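Local coordinates for protein predicted acetamidase/formamidase (Thermoanaerobacter tengcongensis, PDB 3TKK) that probably hydrolyses the carbon-nitrogen bond of linear amides, as in acetamidases and formamidases, and binds zinc and calcium ions, at residues Ala225-Thr230 with Arg286-Asn291; Gly166-Phe171 with Val221-Glu226; Ala87-Leu92 with Ser110-Ile115; Lys82-Ala87 with Gly183-Leu188. All coordinates share one frame; numbering follows the deposited sequence.

Interaction 1 (Ala225-Thr230 with Arg286-Asn291)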
loop_
_atom_site.group_PDB
_atom_site.type_symbol
_atom_site.label_atom_id
_atom_site.label_comp_id
_atom_site.label_asym_id
_atom_site.label_seq_id
_atom_site.Cartn_x
_atom_site.Cartn_y
_atom_site.Cartn_z
ATOM N N ALA A 225 6.907 -15.879 2.733
ATOM C CA ALA A 225 8.366 -16.165 2.727
ATOM C C ALA A 225 9.261 -14.953 3.031
ATOM O O ALA A 225 10.401 -15.113 3.590
ATOM C CB ALA A 225 8.739 -16.712 1.390
ATOM N N GLU A 226 8.746 -13.781 2.738
ATOM C CA GLU A 226 9.501 -12.507 2.793
ATOM C C GLU A 226 9.106 -11.497 3.888
ATOM O O GLU A 226 9.983 -10.905 4.501
ATOM C CB GLU A 226 9.527 -11.917 1.375
ATOM C CG GLU A 226 10.037 -12.995 0.282
ATOM C CD GLU A 226 11.461 -13.504 0.506
ATOM O OE1 GLU A 226 12.267 -12.722 1.053
ATOM O OE2 GLU A 226 11.860 -14.672 0.088
ATOM N N VAL A 227 7.815 -11.423 4.259
ATOM C CA VAL A 227 7.350 -10.359 5.128
ATOM C C VAL A 227 6.324 -10.951 6.046
ATOM O O VAL A 227 5.777 -12.118 5.812
ATOM C CB VAL A 227 6.647 -9.238 4.321
ATOM C CG1 VAL A 227 7.649 -8.549 3.362
ATOM C CG2 VAL A 227 5.468 -9.833 3.571
ATOM N N THR A 228 6.075 -10.166 7.093
ATOM C CA THR A 228 5.133 -10.534 8.100
ATOM C C THR A 228 4.291 -9.308 8.272
ATOM O O THR A 228 4.840 -8.211 8.446
ATOM C CB THR A 228 5.839 -10.861 9.489
ATOM O OG1 THR A 228 6.505 -12.115 9.348
ATOM C CG2 THR A 228 4.734 -11.157 10.579
ATOM N N ALA A 229 2.962 -9.407 8.167
ATOM C CA ALA A 229 2.235 -8.127 8.158
ATOM C C ALA A 229 1.042 -8.256 9.056
ATOM O O ALA A 229 0.382 -9.273 8.936
ATOM C CB ALA A 229 1.688 -7.899 6.728
ATOM N N THR A 230 0.725 -7.250 9.894
ATOM C CA THR A 230 -0.436 -7.379 10.730
ATOM C C THR A 230 -1.496 -6.933 9.806
ATOM O O THR A 230 -1.163 -6.103 8.879
ATOM C CB THR A 230 -0.301 -6.390 11.946
ATOM O OG1 THR A 230 0.285 -5.134 11.470
ATOM C CG2 THR A 230 0.774 -6.955 13.016
ATOM N N ARG A 286 -2.898 -3.110 5.982
ATOM C CA ARG A 286 -1.941 -3.899 6.634
ATOM C C ARG A 286 -0.678 -3.187 6.969
ATOM O O ARG A 286 -0.412 -2.130 6.405
ATOM C CB ARG A 286 -1.692 -5.151 5.849
ATOM C CG ARG A 286 -1.104 -5.020 4.532
ATOM C CD ARG A 286 -1.309 -6.310 3.701
ATOM N NE ARG A 286 -0.505 -6.098 2.485
ATOM C CZ ARG A 286 -0.993 -5.856 1.257
ATOM N NH1 ARG A 286 -2.269 -6.070 0.991
ATOM N NH2 ARG A 286 -0.133 -5.673 0.224
ATOM N N PHE A 287 0.099 -3.718 7.912
ATOM C CA PHE A 287 1.481 -3.207 8.085
ATOM C C PHE A 287 2.554 -4.283 8.005
ATOM O O PHE A 287 2.551 -5.250 8.758
ATOM C CB PHE A 287 1.570 -2.440 9.414
ATOM C CG PHE A 287 2.902 -1.722 9.582
ATOM C CD1 PHE A 287 3.159 -0.574 8.845
ATOM C CD2 PHE A 287 3.830 -2.140 10.541
ATOM C CE1 PHE A 287 4.363 0.096 8.927
ATOM C CE2 PHE A 287 5.062 -1.427 10.632
ATOM C CZ PHE A 287 5.301 -0.288 9.891
ATOM N N SER A 288 3.521 -4.125 7.099
ATOM C CA SER A 288 4.348 -5.250 6.741
ATOM C C SER A 288 5.778 -4.919 7.102
ATOM O O SER A 288 6.263 -3.844 6.707
ATOM C CB SER A 288 4.255 -5.302 5.231
ATOM O OG SER A 288 4.981 -6.313 4.662
ATOM N N LEU A 289 6.524 -5.884 7.697
ATOM C CA LEU A 289 7.978 -5.813 7.939
ATOM C C LEU A 289 8.686 -7.016 7.288
ATOM O O LEU A 289 8.120 -8.071 7.163
ATOM C CB LEU A 289 8.282 -5.818 9.433
ATOM C CG LEU A 289 7.930 -4.491 10.093
ATOM C CD1 LEU A 289 7.557 -4.671 11.608
ATOM C CD2 LEU A 289 9.159 -3.516 9.893
ATOM N N PRO A 290 9.911 -6.833 6.859
ATOM C CA PRO A 290 10.702 -7.946 6.389
ATOM C C PRO A 290 10.859 -8.980 7.486
ATOM O O PRO A 290 11.197 -8.663 8.589
ATOM C CB PRO A 290 12.088 -7.305 6.069
ATOM C CG PRO A 290 11.810 -5.887 5.826
ATOM C CD PRO A 290 10.678 -5.582 6.896
ATOM N N ASN A 291 10.734 -10.267 7.168
ATOM C CA ASN A 291 10.956 -11.305 8.188
ATOM C C ASN A 291 12.306 -11.242 8.894
ATOM O O ASN A 291 12.412 -11.590 10.063
ATOM C CB ASN A 291 10.768 -12.694 7.599
ATOM C CG ASN A 291 9.361 -12.925 7.145
ATOM O OD1 ASN A 291 8.376 -12.283 7.641
ATOM N ND2 ASN A 291 9.197 -13.895 6.305
#
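The carbonyl oxygen of Glu226 is gripped by the backbone N of Asn291, a 2.8 Å hydrogen bond with an N-H...O angle of 176°, and is approached by CA of Pro290 at 3.6 Å. This bond closes one end of an antiparallel beta ladder between strands 227-234 and 283-290, near one edge of a large mixed sheet. Thr228 pairs with Leu289, and Thr230 with Phe287, through reciprocal backbone hydrogen bonds. Pro290 stands opposite Val227 in a non-hydrogen-bonded pair, where its missing N-H costs this ladder nothing, and it is also the N-cap of helix 291-296. Asn291 suits the strand-to-helix junction because its amide both donates and accepts. Its CG is anti to the carbonyl carbon (chi1 -64°), 3.4 Å from Glu226 O; from there OD1 accepts from Thr228 OG1, modelled at a doubtfully short 2.5 Å, the two side chains crossing at about a right angle. ND2 donates to Thr224 O. An alanine here would probably leave the Thr228 hydroxyl and the Thr224 carbonyl without these mates, though the backbone bond to Glu226 would remain. Thr230 and Phe287 lie side by side and both touch Met248 of helix 237-255; Thr230 OG1 is bonded to Ala244 O. On the other face the small Ala229 and Ser288 suit a pair whose CA atoms are 3.8 Å apart; Ala229 CB sits 3.9 Å from Ser288 CB.

Interaction 2 (Gly166-Phe171 with Val221-Glu226); sequences GAEVYF and VVKTAE
Glu168 and Lys223 lie side by side and point the same way, two extended chains running out from one hydrogen-bonded pair. Lys223 CG is anti to the backbone N (chi1 171°), and farther out its CD passes 3.9 Å from Glu168 OE1. The charged ends do not touch, with OE1 and NZ 4.5 Å apart; a water joins them, donating to Glu168 OE1 at 2.7 Å and accepting from Lys223 NZ at 2.6 Å. Glu168 OE1 also takes the hydroxyl of Tyr170, although the modelled separation is so short that its exact length is doubtful. Tyr170 and Lys223 cross obliquely, and the ring turns its edge to the other strand: CE2 is 4.1 Å from Lys223 CB, while Val221 O lies in the ring plane, 3.7 Å from CD2. A tyrosine fits here because its C-H edge can lie against Val221 O and Lys223 CB while its hydroxyl reaches Glu168. Beneath these side chains is an antiparallel ladder in the interior of the large mixed sheet, where strand 168-172 is flanked by 76-86 and 221-223. The opposite face carries Val169 and Val222; Val222 CG2 meets Ala167 CB at 3.9 Å, and Val222 also packs on Leu162. Where the strands part, a second water donates to both Gly166 O and Lys223 O. Gly166 has a positive phi (98°) at which a CB would press on the preceding carbonyl. Just past the other strand, Thr224 forms an ST turn, its OG1 accepting from Glu226 N at 3.0 Å.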
loop_
_atom_site.group_PDB
_atom_site.type_symbol
_atom_site.label_atom_id
_atom_site.label_comp_id
_atom_site.label_asym_id
_atom_site.label_seq_id
_atom_site.Cartn_x
_atom_site.Cartn_y
_atom_site.Cartn_z
ATOM N N GLY A 166 2.221 -20.587 0.214
ATOM C CA GLY A 166 3.524 -20.216 0.771
ATOM C C GLY A 166 3.176 -19.372 2.037
ATOM O O GLY A 166 4.034 -19.101 2.851
ATOM N N ALA A 167 1.981 -18.897 2.152
ATOM C CA ALA A 167 1.741 -18.005 3.335
ATOM C C ALA A 167 1.182 -18.727 4.543
ATOM O O ALA A 167 0.592 -19.801 4.372
ATOM C CB ALA A 167 0.889 -16.927 2.946
ATOM N N GLU A 168 1.283 -18.094 5.726
ATOM C CA GLU A 168 0.715 -18.575 6.948
ATOM C C GLU A 168 -0.117 -17.453 7.508
ATOM O O GLU A 168 0.365 -16.356 7.658
ATOM C CB GLU A 168 1.866 -18.827 7.934
ATOM C CG GLU A 168 2.591 -20.135 7.682
ATOM C CD GLU A 168 3.905 -20.103 8.472
ATOM O OE1 GLU A 168 4.081 -19.239 9.405
ATOM O OE2 GLU A 168 4.747 -20.881 8.150
ATOM N N VAL A 169 -1.369 -17.697 7.823
ATOM C CA VAL A 169 -2.190 -16.683 8.477
ATOM C C VAL A 169 -2.454 -17.062 9.945
ATOM O O VAL A 169 -2.795 -18.269 10.215
ATOM C CB VAL A 169 -3.520 -16.684 7.777
ATOM C CG1 VAL A 169 -4.266 -15.425 8.258
ATOM C CG2 VAL A 169 -3.271 -16.599 6.251
ATOM N N TYR A 170 -2.329 -16.115 10.876
ATOM C CA TYR A 170 -2.410 -16.425 12.247
ATOM C C TYR A 170 -3.601 -15.737 12.700
ATOM O O TYR A 170 -3.714 -14.574 12.444
ATOM C CB TYR A 170 -1.172 -15.874 12.947
ATOM C CG TYR A 170 0.074 -16.615 12.552
ATOM C CD1 TYR A 170 0.620 -17.589 13.416
ATOM C CD2 TYR A 170 0.696 -16.345 11.377
ATOM C CE1 TYR A 170 1.753 -18.240 13.128
ATOM C CE2 TYR A 170 1.884 -16.973 11.055
ATOM C CZ TYR A 170 2.390 -17.945 11.906
ATOM O OH TYR A 170 3.543 -18.590 11.614
ATOM N N PHE A 171 -4.517 -16.423 13.414
ATOM C CA PHE A 171 -5.703 -15.802 13.865
ATOM C C PHE A 171 -5.826 -15.885 15.369
ATOM O O PHE A 171 -5.644 -16.989 15.960
ATOM C CB PHE A 171 -6.958 -16.630 13.324
ATOM C CG PHE A 171 -7.160 -16.508 11.857
ATOM C CD1 PHE A 171 -7.686 -15.356 11.321
ATOM C CD2 PHE A 171 -6.857 -17.535 11.049
ATOM C CE1 PHE A 171 -7.818 -15.182 9.900
ATOM C CE2 PHE A 171 -6.969 -17.419 9.616
ATOM C CZ PHE A 171 -7.504 -16.248 9.061
ATOM N N VAL A 221 -2.609 -11.943 11.393
ATOM C CA VAL A 221 -1.272 -11.626 10.885
ATOM C C VAL A 221 -0.946 -12.596 9.726
ATOM O O VAL A 221 -1.407 -13.740 9.740
ATOM C CB VAL A 221 -0.207 -11.904 11.998
ATOM C CG1 VAL A 221 1.298 -11.914 11.346
ATOM C CG2 VAL A 221 -0.331 -10.882 13.125
ATOM N N VAL A 222 -0.288 -12.131 8.681
ATOM C CA VAL A 222 0.074 -13.056 7.562
ATOM C C VAL A 222 1.526 -13.053 7.457
ATOM O O VAL A 222 2.218 -11.972 7.552
ATOM C CB VAL A 222 -0.631 -12.759 6.165
ATOM C CG1 VAL A 222 -0.511 -11.323 5.824
ATOM C CG2 VAL A 222 0.104 -13.688 5.028
ATOM N N LYS A 223 2.095 -14.241 7.254
ATOM C CA LYS A 223 3.545 -14.253 7.107
ATOM C C LYS A 223 3.813 -14.976 5.798
ATOM O O LYS A 223 3.235 -16.027 5.567
ATOM C CB LYS A 223 4.180 -15.054 8.235
ATOM C CG LYS A 223 5.745 -15.313 8.011
ATOM C CD LYS A 223 6.369 -16.102 9.202
ATOM C CE LYS A 223 7.851 -16.549 8.892
ATOM N NZ LYS A 223 8.199 -17.507 9.963
ATOM N N THR A 224 4.671 -14.422 4.942
ATOM C CA THR A 224 4.921 -15.025 3.676
ATOM C C THR A 224 6.350 -15.391 3.819
ATOM O O THR A 224 6.952 -15.283 4.908
ATOM C CB THR A 224 4.746 -14.030 2.474
ATOM O OG1 THR A 224 5.795 -13.051 2.592
ATOM C CG2 THR A 224 3.308 -13.245 2.549
ATOM N N ALA A 225 6.907 -15.879 2.733
ATOM C CA ALA A 225 8.366 -16.165 2.727
ATOM C C ALA A 225 9.261 -14.953 3.031
ATOM O O ALA A 225 10.401 -15.113 3.590
ATOM C CB ALA A 225 8.739 -16.712 1.390
ATOM N N GLU A 226 8.746 -13.781 2.738
ATOM C CA GLU A 226 9.501 -12.507 2.793
ATOM C C GLU A 226 9.106 -11.497 3.888
ATOM O O GLU A 226 9.983 -10.905 4.501
ATOM C CB GLU A 226 9.527 -11.917 1.375
ATOM C CG GLU A 226 10.037 -12.995 0.282
ATOM C CD GLU A 226 11.461 -13.504 0.506
ATOM O OE1 GLU A 226 12.267 -12.722 1.053
ATOM O OE2 GLU A 226 11.860 -14.672 0.088
HETATM O O HOH W 1 5.180 -18.347 5.287
HETATM O O HOH W 2 6.688 -19.626 10.033
#

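Interaction 3 (Ala87-Leu92 with Ser110-Ile115)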
loop_
_atom_site.group_PDB
_atom_site.type_symbol
_atom_site.label_atom_id
_atom_site.label_comp_id
_atom_site.label_asym_id
_atom_site.label_seq_id
_atom_site.Cartn_x
_atom_site.Cartn_y
_atom_site.Cartn_z
ATOM N N ALA A 87 -10.674 -22.857 -10.502
ATOM C CA ALA A 87 -11.425 -23.337 -11.657
ATOM C C ALA A 87 -10.973 -22.679 -12.974
ATOM O O ALA A 87 -10.272 -21.645 -12.954
ATOM C CB ALA A 87 -12.845 -23.258 -11.475
ATOM N N GLU A 88 -11.339 -23.295 -14.101
ATOM C CA GLU A 88 -10.923 -22.793 -15.444
ATOM C C GLU A 88 -11.762 -21.635 -15.973
ATOM O O GLU A 88 -11.545 -21.152 -17.087
ATOM C CB GLU A 88 -10.864 -23.969 -16.465
ATOM C CG GLU A 88 -12.085 -24.660 -16.423
ATOM C CD GLU A 88 -12.150 -25.855 -17.366
ATOM O OE1 GLU A 88 -12.263 -25.630 -18.606
ATOM O OE2 GLU A 88 -12.103 -26.997 -16.848
ATOM N N LYS A 89 -12.732 -21.188 -15.206
ATOM C CA LYS A 89 -13.335 -19.910 -15.554
ATOM C C LYS A 89 -13.548 -19.049 -14.307
ATOM O O LYS A 89 -13.477 -19.578 -13.219
ATOM C CB LYS A 89 -14.653 -20.071 -16.253
ATOM C CG LYS A 89 -15.814 -20.245 -15.342
ATOM C CD LYS A 89 -16.876 -21.010 -16.189
ATOM C CE LYS A 89 -17.709 -21.912 -15.264
ATOM N NZ LYS A 89 -18.530 -21.063 -14.385
ATOM N N GLY A 90 -13.689 -17.723 -14.473
ATOM C CA GLY A 90 -13.974 -16.853 -13.305
ATOM C C GLY A 90 -14.861 -15.694 -13.707
ATOM O O GLY A 90 -15.184 -15.551 -14.872
ATOM N N VAL A 91 -15.241 -14.856 -12.772
ATOM C CA VAL A 91 -16.161 -13.807 -13.129
ATOM C C VAL A 91 -15.609 -12.508 -12.604
ATOM O O VAL A 91 -15.057 -12.498 -11.488
ATOM C CB VAL A 91 -17.465 -14.067 -12.385
ATOM C CG1 VAL A 91 -18.518 -13.004 -12.741
ATOM C CG2 VAL A 91 -17.997 -15.551 -12.798
ATOM N N LEU A 92 -15.781 -11.427 -13.386
ATOM C CA LEU A 92 -15.409 -10.098 -13.011
ATOM C C LEU A 92 -16.760 -9.395 -12.897
ATOM O O LEU A 92 -17.643 -9.603 -13.798
ATOM C CB LEU A 92 -14.608 -9.418 -14.152
ATOM C CG LEU A 92 -13.262 -10.101 -14.162
ATOM C CD1 LEU A 92 -12.575 -9.886 -15.437
ATOM C CD2 LEU A 92 -12.508 -9.442 -12.978
ATOM N N SER A 110 -21.145 -7.767 -15.354
ATOM C CA SER A 110 -20.253 -8.914 -15.090
ATOM C C SER A 110 -19.698 -9.465 -16.389
ATOM O O SER A 110 -20.302 -9.321 -17.444
ATOM C CB SER A 110 -20.985 -10.071 -14.406
ATOM O OG SER A 110 -22.014 -10.548 -15.243
ATOM N N LYS A 111 -18.532 -10.105 -16.314
ATOM C CA LYS A 111 -17.935 -10.726 -17.457
ATOM C C LYS A 111 -17.362 -12.034 -17.001
ATOM O O LYS A 111 -16.540 -12.067 -16.040
ATOM C CB LYS A 111 -16.740 -9.918 -17.913
ATOM C CG LYS A 111 -16.134 -10.456 -19.231
ATOM C CD LYS A 111 -15.015 -9.534 -19.604
ATOM C CE LYS A 111 -15.033 -9.489 -21.106
ATOM N NZ LYS A 111 -15.438 -10.871 -21.593
ATOM N N VAL A 112 -17.709 -13.105 -17.705
ATOM C CA VAL A 112 -17.122 -14.404 -17.338
ATOM C C VAL A 112 -15.879 -14.527 -18.205
ATOM O O VAL A 112 -15.978 -14.255 -19.373
ATOM C CB VAL A 112 -18.096 -15.554 -17.717
ATOM C CG1 VAL A 112 -17.425 -16.943 -17.660
ATOM C CG2 VAL A 112 -19.306 -15.522 -16.794
ATOM N N VAL A 113 -14.731 -14.885 -17.632
ATOM C CA VAL A 113 -13.490 -15.058 -18.384
ATOM C C VAL A 113 -12.954 -16.486 -18.282
ATOM O O VAL A 113 -13.049 -17.117 -17.235
ATOM C CB VAL A 113 -12.406 -14.111 -17.878
ATOM C CG1 VAL A 113 -12.819 -12.715 -18.245
ATOM C CG2 VAL A 113 -12.339 -14.101 -16.324
ATOM N N ASP A 114 -12.333 -16.953 -19.353
ATOM C CA ASP A 114 -11.585 -18.186 -19.341
ATOM C C ASP A 114 -10.270 -17.996 -18.588
ATOM O O ASP A 114 -9.689 -16.907 -18.556
ATOM C CB ASP A 114 -11.381 -18.665 -20.781
ATOM C CG ASP A 114 -12.665 -19.015 -21.421
ATOM O OD1 ASP A 114 -13.595 -19.490 -20.719
ATOM O OD2 ASP A 114 -12.768 -18.725 -22.612
ATOM N N ILE A 115 -9.925 -19.028 -17.832
ATOM C CA ILE A 115 -8.618 -19.113 -17.204
ATOM C C ILE A 115 -7.987 -20.304 -17.903
ATOM O O ILE A 115 -8.571 -21.410 -17.876
ATOM C CB ILE A 115 -8.721 -19.297 -15.673
ATOM C CG1 ILE A 115 -9.381 -18.035 -15.133
ATOM C CG2 ILE A 115 -7.286 -19.497 -15.085
ATOM C CD1 ILE A 115 -9.855 -17.970 -13.735
#
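Ile115 lays its CD1 over the backbone around Gly90, 3.9 Å from Gly90 N and 3.8 Å from Ala87 O. Its CG1 stands beside the backbone N, anti to the carbonyl carbon (chi1 -64°), and an extended second torsion (169°) carries CD1 onward to that spot. A glycine suits position 90 because a CB there would be tight against this methyl. Val113, the hydrogen-bonded partner of Gly90, uses the same bare strip: its CG2 rests 3.5 Å from Gly90 O. Its other methyl, CG1, meets Leu92 CD1 at 4.0 Å, the two side chains crossing at about a right angle, and Leu92 goes on to pack against Ile269 of the second subunit. On the reverse face Val91 and Val112 touch methyl to methyl, and Lys89 CG approaches Val112 CG1 at 4.3 Å. The backbones form an antiparallel ladder at the edge of a small four-stranded antiparallel sheet, where strand 89-95 is outermost within the chain. Val91 also has a backbone hydrogen bond with Glu200, a ligand of the zinc, so this edge strand abuts the metal site. At the start of the ladder Ile115 N donates to Glu88 O at 2.8 Å, but from about 50° above the carbonyl plane. Across the contact the hydrogen bonds are all between backbone atoms, and the side chains that touch do so mainly through carbon, so the contact probably depends on backbone bonding and on the fit of Ile115 and Val113 round Gly90, with little contribution from charge.

Interaction 4 (Lys82-Ala87 with Gly183-Leu188); sequences KKIEVA and GDLHAL. With ZN (zinc ion), chain F; CA (calcium ion), chain G.
Leu185 drives its CD1 toward strand 76-86, 3.7 Å from Glu85 O and 4.1 Å from Ile84 CG2, while the residues on either side of it, Asp184 and His186, bind metal. One strand thus carries an apolar contact and two of the metal-binding residues, and no hydrogen bond crosses to residues 82-87. Asp184 CG is anti to the backbone N (chi1 -179°), and its carboxylate bridges the ions: OD1 holds the zinc at 2.1 Å and OD2 the calcium at 2.3 Å. His186 NE2 binds the zinc at 2.1 Å, and one water is shared by both metals. Glu200 and Cys39, the latter modified to 3-sulfinoalanine, complete the zinc ligands from the protein, whereas Asn157 and Asp159 serve the calcium. The Ile84 and Leu185 side chains overlap while pointing opposite ways, and Val86 CG2 meets Ala187 CB at 4.3 Å; with the CA atoms of Val86 and Ala187 6.4 Å apart, apolar side chains and not backbone bonds make the contact. The axes of strand pieces 82-86 and 183-186 lie at 79°, strand 76-86 belonging to the large mixed sheet between 203-212 and 168-172, and strand 180-186 to a second sheet beside 133-138, whose Ile134 packs on both Ile84 and Leu185.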
loop_
_atom_site.group_PDB
_atom_site.type_symbol
_atom_site.label_atom_id
_atom_site.label_comp_id
_atom_site.label_asym_id
_atom_site.label_seq_id
_atom_site.Cartn_x
_atom_site.Cartn_y
_atom_site.Cartn_z
ATOM N N LYS A 82 -0.868 -24.175 1.582
ATOM C CA LYS A 82 0.120 -24.935 0.799
ATOM C C LYS A 82 -0.180 -24.871 -0.663
ATOM O O LYS A 82 0.704 -24.699 -1.427
ATOM C CB LYS A 82 0.139 -26.351 1.337
ATOM C CG LYS A 82 0.654 -26.379 2.818
ATOM C CD LYS A 82 1.043 -27.806 3.130
ATOM C CE LYS A 82 1.235 -28.012 4.632
ATOM N NZ LYS A 82 1.772 -29.426 4.833
ATOM N N LYS A 83 -1.409 -25.052 -1.079
ATOM C CA LYS A 83 -1.736 -24.972 -2.489
ATOM C C LYS A 83 -3.056 -24.348 -2.726
ATOM O O LYS A 83 -3.988 -24.610 -1.977
ATOM C CB LYS A 83 -1.887 -26.350 -3.074
ATOM C CG LYS A 83 -0.710 -26.784 -3.813
ATOM C CD LYS A 83 -1.203 -27.878 -4.708
ATOM C CE LYS A 83 -1.752 -29.065 -3.848
ATOM N NZ LYS A 83 -0.733 -30.224 -3.958
ATOM N N ILE A 84 -3.193 -23.620 -3.815
ATOM C CA ILE A 84 -4.537 -23.129 -4.163
ATOM C C ILE A 84 -4.797 -23.543 -5.628
ATOM O O ILE A 84 -4.023 -23.142 -6.513
ATOM C CB ILE A 84 -4.587 -21.605 -4.058
ATOM C CG1 ILE A 84 -4.347 -21.150 -2.632
ATOM C CG2 ILE A 84 -5.913 -20.942 -4.462
ATOM C CD1 ILE A 84 -4.441 -19.586 -2.549
ATOM N N GLU A 85 -5.847 -24.306 -5.920
ATOM C CA GLU A 85 -6.188 -24.497 -7.319
ATOM C C GLU A 85 -7.445 -23.795 -7.693
ATOM O O GLU A 85 -8.367 -23.666 -6.835
ATOM C CB GLU A 85 -6.215 -26.017 -7.636
ATOM C CG GLU A 85 -4.833 -26.619 -7.330
ATOM C CD GLU A 85 -4.859 -28.162 -7.035
ATOM O OE1 GLU A 85 -3.995 -28.662 -6.235
ATOM O OE2 GLU A 85 -5.732 -28.865 -7.620
ATOM N N VAL A 86 -7.492 -23.164 -8.866
ATOM C CA VAL A 86 -8.656 -22.360 -9.183
ATOM C C VAL A 86 -9.356 -23.029 -10.414
ATOM O O VAL A 86 -8.746 -23.650 -11.244
ATOM C CB VAL A 86 -8.353 -20.868 -9.456
ATOM C CG1 VAL A 86 -7.617 -20.239 -8.183
ATOM C CG2 VAL A 86 -7.524 -20.731 -10.795
ATOM N N ALA A 87 -10.674 -22.857 -10.502
ATOM C CA ALA A 87 -11.425 -23.337 -11.657
ATOM C C ALA A 87 -10.973 -22.679 -12.974
ATOM O O ALA A 87 -10.272 -21.645 -12.954
ATOM C CB ALA A 87 -12.845 -23.258 -11.475
ATOM N N GLY A 183 -13.272 -19.101 1.872
ATOM C CA GLY A 183 -13.821 -19.186 0.553
ATOM C C GLY A 183 -13.359 -17.965 -0.256
ATOM O O GLY A 183 -12.381 -17.366 0.070
ATOM N N ASP A 184 -14.204 -17.556 -1.202
ATOM C CA ASP A 184 -13.955 -16.382 -2.065
ATOM C C ASP A 184 -12.627 -16.345 -2.640
ATOM O O ASP A 184 -11.962 -15.285 -2.460
ATOM C CB ASP A 184 -14.185 -15.111 -1.172
ATOM C CG ASP A 184 -13.994 -13.795 -1.899
ATOM O OD1 ASP A 184 -14.429 -13.675 -3.026
ATOM O OD2 ASP A 184 -13.453 -12.773 -1.360
ATOM N N LEU A 185 -12.190 -17.434 -3.325
ATOM C CA LEU A 185 -10.954 -17.424 -3.998
ATOM C C LEU A 185 -10.952 -16.470 -5.192
ATOM O O LEU A 185 -12.043 -16.224 -5.804
ATOM C CB LEU A 185 -10.455 -18.854 -4.497
ATOM C CG LEU A 185 -10.529 -20.092 -3.562
ATOM C CD1 LEU A 185 -10.015 -21.514 -4.253
ATOM C CD2 LEU A 185 -9.793 -19.893 -2.313
ATOM N N HIS A 186 -9.723 -15.985 -5.515
ATOM C CA HIS A 186 -9.560 -15.044 -6.671
ATOM C C HIS A 186 -8.419 -15.606 -7.442
ATOM O O HIS A 186 -7.493 -16.035 -6.794
ATOM C CB HIS A 186 -9.212 -13.593 -6.315
ATOM C CG HIS A 186 -10.248 -12.901 -5.489
ATOM N ND1 HIS A 186 -9.937 -11.919 -4.592
ATOM C CD2 HIS A 186 -11.583 -13.023 -5.466
ATOM C CE1 HIS A 186 -11.022 -11.563 -3.933
ATOM N NE2 HIS A 186 -12.042 -12.227 -4.461
ATOM N N ALA A 187 -8.568 -15.757 -8.755
ATOM C CA ALA A 187 -7.414 -16.136 -9.578
ATOM C C ALA A 187 -6.347 -14.998 -9.687
ATOM O O ALA A 187 -5.186 -15.237 -10.086
ATOM C CB ALA A 187 -7.941 -16.416 -10.988
ATOM N N LEU A 188 -6.760 -13.784 -9.409
ATOM C CA LEU A 188 -5.995 -12.537 -9.538
ATOM C C LEU A 188 -6.777 -11.397 -8.886
ATOM O O LEU A 188 -7.918 -11.301 -9.130
ATOM C CB LEU A 188 -5.885 -12.118 -10.978
ATOM C CG LEU A 188 -4.781 -11.060 -11.274
ATOM C CD1 LEU A 188 -3.397 -11.337 -10.614
ATOM C CD2 LEU A 188 -4.719 -10.832 -12.851
HETATM ZN ZN ZN F . -14.128 -11.982 -4.271
HETATM CA CA CA G . -14.093 -10.553 -1.082
HETATM O O HOH W 3 -14.227 -10.084 -3.537
HETATM O O HOH W 4 -16.488 -11.232 -1.173
HETATM O O HOH W 5 -15.617 -8.624 -1.215
#

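Interactions 1 and 2 belong to one sheet and are joined by the pairing of strands 221-223 and 227-234, where Ala229 N probably bonds Val222 O; the two share Ala225 and Glu226. Both mix buried strand residues with exposed turns and carry polar side-chain bonds. Interaction 4 reaches the same sheet through strand 76-86, yet is a buried crossing between two sheets, apolar and without hydrogen bonds, backed by the metal ions. Interaction 3 belongs to a separate small sheet farther from the chain centre, and its ladder meets mainly through apolar side chains, with Lys89, Lys111 and Asp114 among them. Interactions 3 and 4 share Ala87 and meet where Ile115 CD1 packs on Ala187 CB. Interactions 1 and 3 lie about 31 Å apart, centre to centre.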